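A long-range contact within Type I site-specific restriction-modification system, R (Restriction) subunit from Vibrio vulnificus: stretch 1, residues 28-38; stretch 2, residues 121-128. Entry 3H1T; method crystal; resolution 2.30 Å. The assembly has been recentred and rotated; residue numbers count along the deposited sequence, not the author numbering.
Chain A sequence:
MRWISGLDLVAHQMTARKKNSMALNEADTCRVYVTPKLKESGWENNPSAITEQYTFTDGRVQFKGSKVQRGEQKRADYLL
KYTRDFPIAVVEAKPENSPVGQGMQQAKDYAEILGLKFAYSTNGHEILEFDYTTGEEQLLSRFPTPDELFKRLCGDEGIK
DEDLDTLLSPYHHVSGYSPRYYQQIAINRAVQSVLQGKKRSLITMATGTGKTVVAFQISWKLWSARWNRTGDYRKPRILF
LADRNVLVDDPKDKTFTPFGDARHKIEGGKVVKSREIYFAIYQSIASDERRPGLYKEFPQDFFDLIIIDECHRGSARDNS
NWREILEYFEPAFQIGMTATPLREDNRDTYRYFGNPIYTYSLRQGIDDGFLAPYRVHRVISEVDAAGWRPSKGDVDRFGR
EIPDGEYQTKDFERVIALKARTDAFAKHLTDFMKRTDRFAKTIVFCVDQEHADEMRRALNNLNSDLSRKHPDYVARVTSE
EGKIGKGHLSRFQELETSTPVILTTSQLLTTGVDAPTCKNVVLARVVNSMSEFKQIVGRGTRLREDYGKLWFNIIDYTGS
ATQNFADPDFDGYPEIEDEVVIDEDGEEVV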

# COMPACT_ATOMS: atom_id res chain seq x y z
N ASP A 28 2.93 1.13 37.39
CA ASP A 28 2.72 1.95 38.57
C ASP A 28 3.31 3.35 38.39
O ASP A 28 2.69 4.33 38.80
CB ASP A 28 3.31 1.26 39.82
CG ASP A 28 2.43 0.11 40.33
OD1 ASP A 28 1.22 0.05 39.97
OD2 ASP A 28 2.94 -0.72 41.11
N THR A 29 4.47 3.45 37.75
CA THR A 29 5.06 4.78 37.58
C THR A 29 4.34 5.62 36.53
O THR A 29 4.42 6.85 36.55
CB THR A 29 6.56 4.75 37.23
OG1 THR A 29 6.73 4.84 35.81
CG2 THR A 29 7.22 3.50 37.74
N CYS A 30 3.63 4.98 35.62
CA CYS A 30 2.88 5.73 34.62
C CYS A 30 1.66 6.31 35.32
O CYS A 30 1.23 7.43 35.03
CB CYS A 30 2.42 4.82 33.47
SG CYS A 30 3.73 4.18 32.40
N ARG A 31 1.09 5.54 36.24
CA ARG A 31 -0.09 5.98 36.96
C ARG A 31 0.27 7.08 37.94
O ARG A 31 -0.39 8.12 38.01
CB ARG A 31 -0.73 4.78 37.70
CG ARG A 31 -1.91 5.12 38.57
CD ARG A 31 -2.53 3.86 39.15
NE ARG A 31 -1.53 3.07 39.87
CZ ARG A 31 -1.11 3.35 41.10
NH1 ARG A 31 -1.61 4.39 41.75
NH2 ARG A 31 -0.16 2.60 41.67
N VAL A 32 1.36 6.89 38.67
CA VAL A 32 1.79 7.86 39.66
C VAL A 32 2.56 9.07 39.11
O VAL A 32 2.36 10.20 39.60
CB VAL A 32 2.61 7.16 40.79
CG1 VAL A 32 3.26 8.17 41.70
CG2 VAL A 32 1.67 6.26 41.60
N TYR A 33 3.41 8.88 38.10
CA TYR A 33 4.15 10.03 37.56
C TYR A 33 3.83 10.47 36.13
O TYR A 33 3.45 11.62 35.90
CB TYR A 33 5.66 9.82 37.61
CG TYR A 33 6.22 9.60 38.98
CD1 TYR A 33 6.12 8.36 39.60
CD2 TYR A 33 6.89 10.63 39.65
CE1 TYR A 33 6.69 8.14 40.84
CE2 TYR A 33 7.47 10.42 40.89
CZ TYR A 33 7.36 9.17 41.49
OH TYR A 33 7.94 8.93 42.72
N VAL A 34 4.01 9.56 35.18
CA VAL A 34 3.83 9.88 33.78
C VAL A 34 2.49 10.47 33.38
O VAL A 34 2.44 11.58 32.84
CB VAL A 34 4.15 8.67 32.91
CG1 VAL A 34 4.21 9.09 31.46
CG2 VAL A 34 5.49 8.07 33.35
N THR A 35 1.40 9.74 33.60
CA THR A 35 0.08 10.27 33.23
C THR A 35 -0.24 11.60 33.92
O THR A 35 -0.74 12.53 33.31
CB THR A 35 -1.05 9.25 33.55
OG1 THR A 35 -0.76 8.01 32.89
CG2 THR A 35 -2.40 9.77 33.03
N PRO A 36 0.04 11.71 35.23
CA PRO A 36 -0.26 12.99 35.85
C PRO A 36 0.52 14.14 35.20
O PRO A 36 -0.04 15.21 34.92
CB PRO A 36 0.11 12.76 37.30
CG PRO A 36 -0.31 11.33 37.48
CD PRO A 36 0.28 10.67 36.25
N LYS A 37 1.80 13.93 34.93
CA LYS A 37 2.62 14.97 34.31
C LYS A 37 2.13 15.31 32.91
O LYS A 37 2.23 16.46 32.47
CB LYS A 37 4.10 14.58 34.30
CG LYS A 37 4.75 14.68 35.67
CD LYS A 37 6.23 14.27 35.65
CE LYS A 37 6.89 14.47 37.00
NZ LYS A 37 8.36 14.18 36.96
N LEU A 38 1.60 14.32 32.19
CA LEU A 38 1.10 14.60 30.85
C LEU A 38 -0.16 15.49 30.95
O LEU A 38 -0.32 16.44 30.17
CB LEU A 38 0.78 13.30 30.09
CG LEU A 38 2.01 12.55 29.53
CD1 LEU A 38 1.62 11.14 29.09
CD2 LEU A 38 2.61 13.33 28.35
N SER A 121 11.38 9.89 26.36
CA SER A 121 11.67 8.71 27.13
C SER A 121 11.54 9.22 28.56
O SER A 121 12.05 10.29 28.89
CB SER A 121 13.08 8.22 26.83
OG SER A 121 13.35 7.08 27.59
N THR A 122 10.85 8.47 29.41
CA THR A 122 10.67 8.91 30.78
C THR A 122 10.61 7.75 31.74
O THR A 122 10.21 6.65 31.36
CB THR A 122 9.38 9.72 30.93
OG1 THR A 122 9.18 10.04 32.32
CG2 THR A 122 8.20 8.90 30.42
N ASN A 123 11.01 8.01 32.98
CA ASN A 123 10.98 7.00 34.03
C ASN A 123 10.15 7.55 35.18
O ASN A 123 10.30 7.11 36.32
CB ASN A 123 12.40 6.65 34.50
CG ASN A 123 13.18 7.86 35.03
OD1 ASN A 123 12.73 9.00 34.96
ND2 ASN A 123 14.37 7.60 35.56
N GLY A 124 9.27 8.50 34.87
CA GLY A 124 8.45 9.09 35.90
C GLY A 124 9.03 10.40 36.43
O GLY A 124 8.44 11.47 36.24
N HIS A 125 10.19 10.34 37.08
CA HIS A 125 10.76 11.57 37.60
C HIS A 125 11.57 12.33 36.57
O HIS A 125 11.65 13.54 36.64
CB HIS A 125 11.59 11.34 38.87
CG HIS A 125 12.59 10.23 38.78
ND1 HIS A 125 12.23 8.90 38.88
CD2 HIS A 125 13.94 10.25 38.68
CE1 HIS A 125 13.32 8.15 38.86
NE2 HIS A 125 14.37 8.94 38.74
N GLU A 126 12.13 11.63 35.60
CA GLU A 126 12.91 12.31 34.57
C GLU A 126 12.26 12.22 33.19
O GLU A 126 11.50 11.29 32.91
CB GLU A 126 14.33 11.73 34.49
CG GLU A 126 15.23 12.14 35.61
CD GLU A 126 16.42 11.21 35.73
OE1 GLU A 126 16.21 9.99 35.88
OE2 GLU A 126 17.57 11.71 35.68
N ILE A 127 12.57 13.19 32.34
CA ILE A 127 12.02 13.23 31.00
C ILE A 127 13.12 13.57 30.01
O ILE A 127 13.80 14.58 30.15
CB ILE A 127 10.91 14.30 30.91
CG1 ILE A 127 9.79 13.94 31.90
CG2 ILE A 127 10.38 14.37 29.50
CD1 ILE A 127 8.79 15.07 32.15
N LEU A 128 13.31 12.71 29.02
CA LEU A 128 14.33 12.93 28.01
C LEU A 128 13.65 13.17 26.66
O LEU A 128 12.85 12.35 26.22
CB LEU A 128 15.23 11.69 27.89
CG LEU A 128 16.75 11.84 27.81
CD1 LEU A 128 17.25 10.63 27.06
CD2 LEU A 128 17.16 13.13 27.11
O HOH W 1 10.29 16.17 35.57

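The contact sets one side of a helix, residues 28-38, against the tight turn joining two strand segments, 121-122 and 127-128, and it buries 307 Å² in total. Gly124 contributes most, with 67 Å² covered, followed by Lys37 with 55 Å² and Val34 with 40 Å².

Gly124 lies where the backbones come closest, its CA 4.7 Å from the CA of Tyr33. Tyr33 CB packs at 3.4 Å from Gly124 CA, and Val34 CG2 reaches the same CA atom at 4.0 Å. Two lines of evidence suit glycine to this position. An ideal CB built on Gly124 would fall 3.2 Å from Tyr33 CB, which is tight, and the phi/psi values of 96/-66° would also jam that CB against the carbonyl O of Asn123.

Lys37 supplies the polar link. Its CB points toward the turn and its chain is extended (chi1 m, chi2 to chi4 all t), so NZ arrives at Gly124 O and donates a hydrogen bond of 2.8 Å. His125 O is also near, 3.4 Å from Lys37 NZ, but the angle is too poor for a direct bond; a water connects them instead, accepting from Lys37 NZ at 3.1 Å and donating to His125 O at 3.1 Å. The aliphatic part of the lysine is useful as well, since Lys37 CD approaches Ile127 CD1 at 4.4 Å.

Val34 adds apolar packing: besides touching the glycine, its CG2 meets Thr122 CG2 at 4.1 Å. Thr122 packs against Val34, and its OG1, itself 4.3 Å from Val34 CG2, also braces the turn, accepting from Gly124 N at 3.0 Å and donating to Glu126 O at 2.7 Å. The first bond ties the glycine's backbone to Thr122 in the strand segment before it, and the second links Thr122 across the turn to Glu126, in the same turn that presents Gly124 O to Lys37.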